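PDB 1G63: epidermin decarboxylase from Staphylococcus epidermidis, which uses FMN to decarboxylate oxidatively the C-terminal cysteine residue of the epidermin precursor peptide, leaving a carbon-carbon double bond. Local coordinates for residues 116-119 / 120-123; 23-26 / 27-31. One frame throughout, in Å; residues are numbered along the deposited sequence.

Interaction 1: 116-119 / 120-123. With FMN (flavin mononucleotide), chain N.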
ATOM      1  N   MET B 116      12.303 -22.181 -28.143  1.00 31.03           N
ATOM      2  CA  MET B 116      10.931 -21.769 -28.359  1.00 31.37           C
ATOM      3  C   MET B 116      10.211 -22.901 -29.071  1.00 32.80           C
ATOM      4  O   MET B 116      10.843 -23.844 -29.540  1.00 31.70           O
ATOM      5  CB  MET B 116      10.902 -20.527 -29.249  1.00 30.00           C
ATOM      6  CG  MET B 116      11.546 -20.764 -30.617  1.00 29.18           C
ATOM      7  SD  MET B 116      11.809 -19.277 -31.605  1.00 27.33           S
ATOM      8  CE  MET B 116      13.369 -18.678 -30.905  1.00 25.40           C
ATOM      9  N   ASN B 117       8.892 -22.801 -29.154  1.00 33.72           N
ATOM     10  CA  ASN B 117       8.112 -23.808 -29.839  1.00 35.38           C
ATOM     11  C   ASN B 117       8.493 -23.759 -31.311  1.00 36.27           C
ATOM     12  O   ASN B 117       8.835 -22.699 -31.832  1.00 34.83           O
ATOM     13  CB  ASN B 117       6.624 -23.528 -29.672  1.00 35.96           C
ATOM     14  CG  ASN B 117       5.762 -24.574 -30.333  1.00 36.10           C
ATOM     15  OD1 ASN B 117       5.544 -24.544 -31.545  1.00 38.96           O
ATOM     16  ND2 ASN B 117       5.275 -25.514 -29.543  1.00 35.40           N
ATOM     17  N   ILE B 118       8.439 -24.911 -31.972  1.00 37.89           N
ATOM     18  CA  ILE B 118       8.796 -25.014 -33.383  1.00 39.12           C
ATOM     19  C   ILE B 118       8.081 -24.013 -34.303  1.00 39.21           C
ATOM     20  O   ILE B 118       8.679 -23.514 -35.252  1.00 39.69           O
ATOM     21  CB  ILE B 118       8.552 -26.457 -33.902  1.00 39.18           C
ATOM     22  CG1 ILE B 118       9.105 -26.604 -35.319  1.00 39.44           C
ATOM     23  CG2 ILE B 118       7.074 -26.784 -33.856  1.00 38.20           C
ATOM     24  CD1 ILE B 118      10.608 -26.377 -35.416  1.00 39.49           C
ATOM     25  N   ARG B 119       6.815 -23.711 -34.026  1.00 40.30           N
ATOM     26  CA  ARG B 119       6.081 -22.771 -34.866  1.00 41.73           C
ATOM     27  C   ARG B 119       6.642 -21.354 -34.796  1.00 40.93           C
ATOM     28  O   ARG B 119       6.631 -20.635 -35.789  1.00 39.87           O
ATOM     29  CB  ARG B 119       4.596 -22.752 -34.499  1.00 44.61           C
ATOM     30  CG  ARG B 119       3.819 -21.654 -35.233  1.00 48.87           C
ATOM     31  CD  ARG B 119       2.324 -21.915 -35.250  1.00 53.22           C
ATOM     32  NE  ARG B 119       1.978 -23.073 -36.053  1.00 56.45           N
ATOM     33  CZ  ARG B 119       0.839 -23.750 -35.986  1.00 58.95           C
ATOM     34  NH1 ARG B 119       0.670 -24.789 -36.793  1.00 59.57           N
ATOM     35  NH2 ARG B 119      -0.119 -23.413 -35.124  1.00 61.45           N
ATOM     36  N   MET B 120       7.119 -20.952 -33.623  1.00 40.48           N
ATOM     37  CA  MET B 120       7.696 -19.618 -33.455  1.00 40.64           C
ATOM     38  C   MET B 120       9.011 -19.555 -34.224  1.00 40.13           C
ATOM     39  O   MET B 120       9.371 -18.520 -34.797  1.00 39.71           O
ATOM     40  CB  MET B 120       7.976 -19.330 -31.979  1.00 40.58           C
ATOM     41  CG  MET B 120       6.736 -19.249 -31.096  1.00 41.53           C
ATOM     42  SD  MET B 120       7.186 -19.010 -29.367  1.00 40.59           S
ATOM     43  CE  MET B 120       7.735 -17.269 -29.412  1.00 38.17           C
ATOM     44  N   TRP B 121       9.716 -20.681 -34.233  1.00 38.37           N
ATOM     45  CA  TRP B 121      10.995 -20.797 -34.911  1.00 38.50           C
ATOM     46  C   TRP B 121      10.881 -20.547 -36.413  1.00 38.16           C
ATOM     47  O   TRP B 121      11.839 -20.107 -37.041  1.00 37.65           O
ATOM     48  CB  TRP B 121      11.577 -22.186 -34.654  1.00 39.12           C
ATOM     49  CG  TRP B 121      12.925 -22.410 -35.262  1.00 39.52           C
ATOM     50  CD1 TRP B 121      13.238 -23.306 -36.241  1.00 38.81           C
ATOM     51  CD2 TRP B 121      14.147 -21.746 -34.920  1.00 39.88           C
ATOM     52  NE1 TRP B 121      14.578 -23.243 -36.529  1.00 38.37           N
ATOM     53  CE2 TRP B 121      15.162 -22.294 -35.735  1.00 39.40           C
ATOM     54  CE3 TRP B 121      14.484 -20.738 -34.002  1.00 39.73           C
ATOM     55  CZ2 TRP B 121      16.494 -21.869 -35.665  1.00 39.27           C
ATOM     56  CZ3 TRP B 121      15.808 -20.315 -33.932  1.00 39.25           C
ATOM     57  CH2 TRP B 121      16.798 -20.882 -34.762  1.00 39.40           C
ATOM     58  N   GLY B 122       9.708 -20.823 -36.980  1.00 36.94           N
ATOM     59  CA  GLY B 122       9.508 -20.624 -38.404  1.00 35.53           C
ATOM     60  C   GLY B 122       9.181 -19.202 -38.824  1.00 35.72           C
ATOM     61  O   GLY B 122       9.003 -18.943 -40.015  1.00 35.98           O
ATOM     62  N   ASN B 123       9.106 -18.278 -37.868  1.00 34.49           N
ATOM     63  CA  ASN B 123       8.785 -16.887 -38.185  1.00 33.77           C
ATOM     64  C   ASN B 123       9.844 -16.252 -39.094  1.00 32.54           C
ATOM     65  O   ASN B 123      11.031 -16.276 -38.791  1.00 33.82           O
ATOM     66  CB  ASN B 123       8.632 -16.069 -36.899  1.00 32.24           C
ATOM     67  CG  ASN B 123       8.195 -14.642 -37.168  1.00 33.11           C
ATOM     68  OD1 ASN B 123       8.997 -13.802 -37.582  1.00 30.75           O
ATOM     69  ND2 ASN B 123       6.910 -14.365 -36.951  1.00 31.84           N
TER
HETATM   70  N1  FMN N 501       9.052 -17.442 -25.663  1.00 30.19           N
HETATM   71  C2  FMN N 501      10.128 -18.052 -26.254  1.00 30.16           C
HETATM   72  O2  FMN N 501      10.836 -17.520 -27.059  1.00 31.08           O
HETATM   73  N3  FMN N 501      10.432 -19.409 -25.900  1.00 29.52           N
HETATM   74  C4  FMN N 501       9.736 -20.161 -25.017  1.00 29.68           C
HETATM   75  O4  FMN N 501      10.064 -21.338 -24.802  1.00 30.20           O
HETATM   76  C4A FMN N 501       8.566 -19.518 -24.406  1.00 30.21           C
HETATM   77  N5  FMN N 501       7.842 -20.152 -23.492  1.00 32.71           N
HETATM   78  C5A FMN N 501       6.869 -19.475 -22.812  1.00 31.73           C
HETATM   79  C6  FMN N 501       6.139 -20.135 -21.730  1.00 32.44           C
HETATM   80  C7  FMN N 501       5.067 -19.568 -21.103  1.00 32.15           C
HETATM   81  C7M FMN N 501       4.335 -20.291 -19.962  1.00 30.77           C
HETATM   82  C8  FMN N 501       4.771 -18.142 -21.346  1.00 31.77           C
HETATM   83  C8M FMN N 501       3.686 -17.422 -20.582  1.00 31.13           C
HETATM   84  C9  FMN N 501       5.436 -17.508 -22.391  1.00 29.69           C
HETATM   85  C9A FMN N 501       6.469 -18.112 -23.135  1.00 30.45           C
HETATM   86  N10 FMN N 501       7.197 -17.496 -24.200  1.00 27.80           N
HETATM   87  C10 FMN N 501       8.301 -18.103 -24.784  1.00 28.94           C
HETATM   88  C1' FMN N 501       6.884 -16.110 -24.581  1.00 25.95           C
HETATM   89  C2' FMN N 501       7.845 -15.145 -23.843  1.00 23.53           C
HETATM   90  O2' FMN N 501       7.816 -15.249 -22.418  1.00 23.94           O
HETATM   91  C3' FMN N 501       7.531 -13.701 -24.228  1.00 22.46           C
HETATM   92  O3' FMN N 501       7.756 -13.523 -25.665  1.00 19.97           O
HETATM   93  C4' FMN N 501       8.313 -12.632 -23.479  1.00 23.26           C
HETATM   94  O4' FMN N 501       7.806 -11.308 -23.777  1.00 22.15           O
HETATM   95  C5' FMN N 501       9.815 -12.664 -23.718  1.00 24.06           C
HETATM   96  O5' FMN N 501      10.482 -11.702 -22.875  1.00 25.55           O
HETATM   97  P   FMN N 501      12.050 -11.696 -22.631  1.00 21.73           P
HETATM   98  O1P FMN N 501      12.703 -11.600 -23.974  1.00 24.48           O
HETATM   99  O2P FMN N 501      12.398 -12.922 -21.875  1.00 25.14           O
HETATM  100  O3P FMN N 501      12.296 -10.412 -21.760  1.00 25.23           O
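Met116 reaches back from the edge of the flavin pocket to the short helix 118-121 and meets Met120 and Trp121 there. Met116 CB lies beside the pyrimidine end of FMN, 3.6 Å from FMN N3. CG then sits between the backbone N and the carbonyl carbon of its own residue (chi1 60°), which turns the chain from the flavin toward the helix and brings CG within van der Waals range of Met120 CB. Met116 SD settles against the backbone of Trp121 and lies in the plane of the indole at its edge, 3.9 Å from Trp121 CE3: a Met-aromatic contact. The bend at chi3 keeps CE along the same edge, also near CE3. Methionine suits the place because an unbranched, flexible chain can follow this turn.

Met120 passes the other way. Met120 SD packs 4.0 Å from Met116 CB, and Met120 CE comes 3.9 Å from FMN O2. The turn is begun by Asn117 as N-cap: Asn117 OD1 accepts from Arg119 N at 2.9 Å, 19° out of the amide plane, while Asn117 O takes Trp121 N at 3.3 Å in the carbonyl plane and, weakly, Met120 N. Ile118 CD1 touches Trp121 CD1, and the isoleucine also packs on strand 156-161. His67 of a second subunit, the active-site histidine, packs on Met120. Carbon atoms of both methionines thus border the pyrimidine end of the flavin, a contact that is probably largely van der Waals, while the Met116 sulfur is spent on Trp121.

Interaction 2: 23-26 / 27-31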
ATOM      1  N   VAL B  23      25.318 -25.272 -12.056  1.00 49.97           N
ATOM      2  CA  VAL B  23      26.178 -26.185 -11.315  1.00 51.63           C
ATOM      3  C   VAL B  23      27.132 -26.940 -12.245  1.00 52.09           C
ATOM      4  O   VAL B  23      28.292 -27.185 -11.906  1.00 51.43           O
ATOM      5  CB  VAL B  23      25.332 -27.189 -10.496  1.00 51.98           C
ATOM      6  CG1 VAL B  23      24.313 -27.866 -11.398  1.00 52.61           C
ATOM      7  CG2 VAL B  23      26.242 -28.217  -9.826  1.00 51.11           C
ATOM      8  N   GLU B  24      26.637 -27.291 -13.427  1.00 53.03           N
ATOM      9  CA  GLU B  24      27.434 -28.011 -14.411  1.00 53.29           C
ATOM     10  C   GLU B  24      28.568 -27.133 -14.952  1.00 52.27           C
ATOM     11  O   GLU B  24      29.724 -27.551 -14.998  1.00 51.82           O
ATOM     12  CB  GLU B  24      26.536 -28.463 -15.563  1.00 55.63           C
ATOM     13  CG  GLU B  24      27.145 -29.551 -16.423  1.00 59.44           C
ATOM     14  CD  GLU B  24      27.018 -30.925 -15.801  1.00 60.52           C
ATOM     15  OE1 GLU B  24      27.644 -31.871 -16.321  1.00 61.17           O
ATOM     16  OE2 GLU B  24      26.284 -31.059 -14.800  1.00 61.49           O
ATOM     17  N   LEU B  25      28.222 -25.913 -15.355  1.00 51.25           N
ATOM     18  CA  LEU B  25      29.189 -24.966 -15.899  1.00 50.01           C
ATOM     19  C   LEU B  25      30.187 -24.456 -14.862  1.00 50.18           C
ATOM     20  O   LEU B  25      31.277 -24.013 -15.217  1.00 48.72           O
ATOM     21  CB  LEU B  25      28.459 -23.779 -16.529  1.00 48.21           C
ATOM     22  CG  LEU B  25      27.618 -24.086 -17.769  1.00 48.00           C
ATOM     23  CD1 LEU B  25      26.789 -22.872 -18.154  1.00 47.91           C
ATOM     24  CD2 LEU B  25      28.532 -24.496 -18.910  1.00 48.29           C
ATOM     25  N   LYS B  26      29.815 -24.515 -13.585  1.00 50.71           N
ATOM     26  CA  LYS B  26      30.698 -24.053 -12.517  1.00 51.45           C
ATOM     27  C   LYS B  26      31.985 -24.861 -12.472  1.00 52.58           C
ATOM     28  O   LYS B  26      32.960 -24.463 -11.830  1.00 51.85           O
ATOM     29  CB  LYS B  26      30.007 -24.161 -11.159  1.00 51.47           C
ATOM     30  CG  LYS B  26      29.057 -23.025 -10.844  1.00 51.29           C
ATOM     31  CD  LYS B  26      29.492 -22.273  -9.597  1.00 49.93           C
ATOM     32  CE  LYS B  26      30.893 -21.719  -9.739  1.00 50.12           C
ATOM     33  NZ  LYS B  26      31.346 -21.054  -8.487  1.00 49.42           N
ATOM     34  N   GLN B  27      31.983 -25.999 -13.156  1.00 53.10           N
ATOM     35  CA  GLN B  27      33.145 -26.867 -13.177  1.00 53.93           C
ATOM     36  C   GLN B  27      34.139 -26.550 -14.281  1.00 53.09           C
ATOM     37  O   GLN B  27      35.269 -27.028 -14.247  1.00 54.06           O
ATOM     38  CB  GLN B  27      32.698 -28.318 -13.305  1.00 57.17           C
ATOM     39  CG  GLN B  27      31.762 -28.769 -12.204  1.00 59.73           C
ATOM     40  CD  GLN B  27      31.377 -30.227 -12.344  1.00 62.08           C
ATOM     41  OE1 GLN B  27      30.826 -30.643 -13.368  1.00 63.02           O
ATOM     42  NE2 GLN B  27      31.665 -31.017 -11.313  1.00 63.61           N
ATOM     43  N   HIS B  28      33.733 -25.747 -15.257  1.00 52.31           N
ATOM     44  CA  HIS B  28      34.629 -25.413 -16.357  1.00 50.67           C
ATOM     45  C   HIS B  28      35.028 -23.941 -16.405  1.00 49.50           C
ATOM     46  O   HIS B  28      36.009 -23.589 -17.057  1.00 49.41           O
ATOM     47  CB  HIS B  28      33.998 -25.804 -17.698  1.00 51.23           C
ATOM     48  CG  HIS B  28      33.573 -27.239 -17.775  1.00 52.27           C
ATOM     49  ND1 HIS B  28      32.489 -27.734 -17.082  1.00 54.10           N
ATOM     50  CD2 HIS B  28      34.080 -28.281 -18.474  1.00 52.55           C
ATOM     51  CE1 HIS B  28      32.343 -29.019 -17.354  1.00 53.98           C
ATOM     52  NE2 HIS B  28      33.295 -29.376 -18.197  1.00 53.59           N
ATOM     53  N   PHE B  29      34.277 -23.082 -15.722  1.00 48.07           N
ATOM     54  CA  PHE B  29      34.580 -21.648 -15.728  1.00 45.93           C
ATOM     55  C   PHE B  29      34.815 -21.094 -14.328  1.00 46.11           C
ATOM     56  O   PHE B  29      34.085 -21.421 -13.391  1.00 45.25           O
ATOM     57  CB  PHE B  29      33.449 -20.870 -16.417  1.00 43.07           C
ATOM     58  CG  PHE B  29      33.164 -21.331 -17.823  1.00 39.21           C
ATOM     59  CD1 PHE B  29      32.363 -22.442 -18.056  1.00 37.64           C
ATOM     60  CD2 PHE B  29      33.725 -20.668 -18.914  1.00 37.79           C
ATOM     61  CE1 PHE B  29      32.121 -22.894 -19.358  1.00 36.94           C
ATOM     62  CE2 PHE B  29      33.495 -21.108 -20.216  1.00 36.94           C
ATOM     63  CZ  PHE B  29      32.689 -22.227 -20.437  1.00 36.73           C
ATOM     64  N   ASP B  30      35.841 -20.254 -14.201  1.00 46.94           N
ATOM     65  CA  ASP B  30      36.219 -19.647 -12.922  1.00 47.21           C
ATOM     66  C   ASP B  30      35.006 -19.194 -12.134  1.00 45.82           C
ATOM     67  O   ASP B  30      34.894 -19.429 -10.933  1.00 45.72           O
ATOM     68  CB  ASP B  30      37.144 -18.454 -13.163  1.00 49.87           C
ATOM     69  CG  ASP B  30      38.453 -18.854 -13.818  1.00 52.19           C
ATOM     70  OD1 ASP B  30      39.134 -17.966 -14.372  1.00 54.28           O
ATOM     71  OD2 ASP B  30      38.803 -20.053 -13.774  1.00 54.44           O
ATOM     72  N   GLU B  31      34.102 -18.529 -12.833  1.00 46.05           N
ATOM     73  CA  GLU B  31      32.869 -18.034 -12.250  1.00 43.60           C
ATOM     74  C   GLU B  31      31.754 -18.176 -13.271  1.00 42.13           C
ATOM     75  O   GLU B  31      31.995 -18.164 -14.481  1.00 40.79           O
ATOM     76  CB  GLU B  31      33.009 -16.553 -11.872  1.00 43.59           C
ATOM     77  CG  GLU B  31      33.484 -16.288 -10.458  1.00 44.69           C
ATOM     78  CD  GLU B  31      33.517 -14.806 -10.123  1.00 46.24           C
ATOM     79  OE1 GLU B  31      32.590 -14.078 -10.532  1.00 47.20           O
ATOM     80  OE2 GLU B  31      34.464 -14.364  -9.439  1.00 46.89           O
TER
HETATM   81  O   HOH W   1      33.859 -21.881 -10.170  1.00 44.52           O
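His28 and Phe29 fold back on carbonyls near the C-terminal end of helix 18-25, at the turn that leads into strand 32-36 of the Rossmann-like sheet. Leu25 O is gripped twice. His28 N comes 3.0 Å from Leu25 O, well above the carbonyl plane, whereas Phe29 N approaches Leu25 O nearly along the C=O axis at 3.2 Å. Glu24 O receives two weak bonds, from Gln27 N and from His28 ND1, the latter at 3.5 Å from Glu24 O with the carbonyl oxygen in the plane of the imidazole. A histidine suits this place, since a ring N-H can serve a carbonyl near a helix C-terminus. Water 1 lies within hydrogen-bonding distance of Lys26 O and Asp30 O and can link them, and Lys26 NZ has its salt bridge with Asp54.

Beneath these bonds lies the apolar side. Leu25 and Phe29 run side by side, pointing the same way, against Leu5 and Ile7 of strand 5-9, and Tyr76 meets the phenylalanine ring edge-to-face. With Phe29 CG anti to its carbonyl carbon (chi1 -56°), the ring turns its edge to the oxygen that already accepts two N-H groups, Phe29 CD1 lying 3.4 Å from Leu25 O.

In the fold
From the N terminus, strand 5-9 leads to helix 18-25, and interaction 2 forms the turn at that helix's end, before strand 32-36 enters the parallel sheet. It is complete long before interaction 1 begins, so the two follow in series and neither nest nor cross. Interaction 1 comes after strand 110-114 and builds the short helix 118-121 ahead of helix 124-134. The centres of interactions 1 and 2 stand about 30 Å apart, on opposite sides of the chain's centre. Residues 23-31 join the first helix to the sheet and to helix 165-172, far from the flavin; residues 116-123 border FMN, between helix 84-91, strand 156-161 and a second subunit.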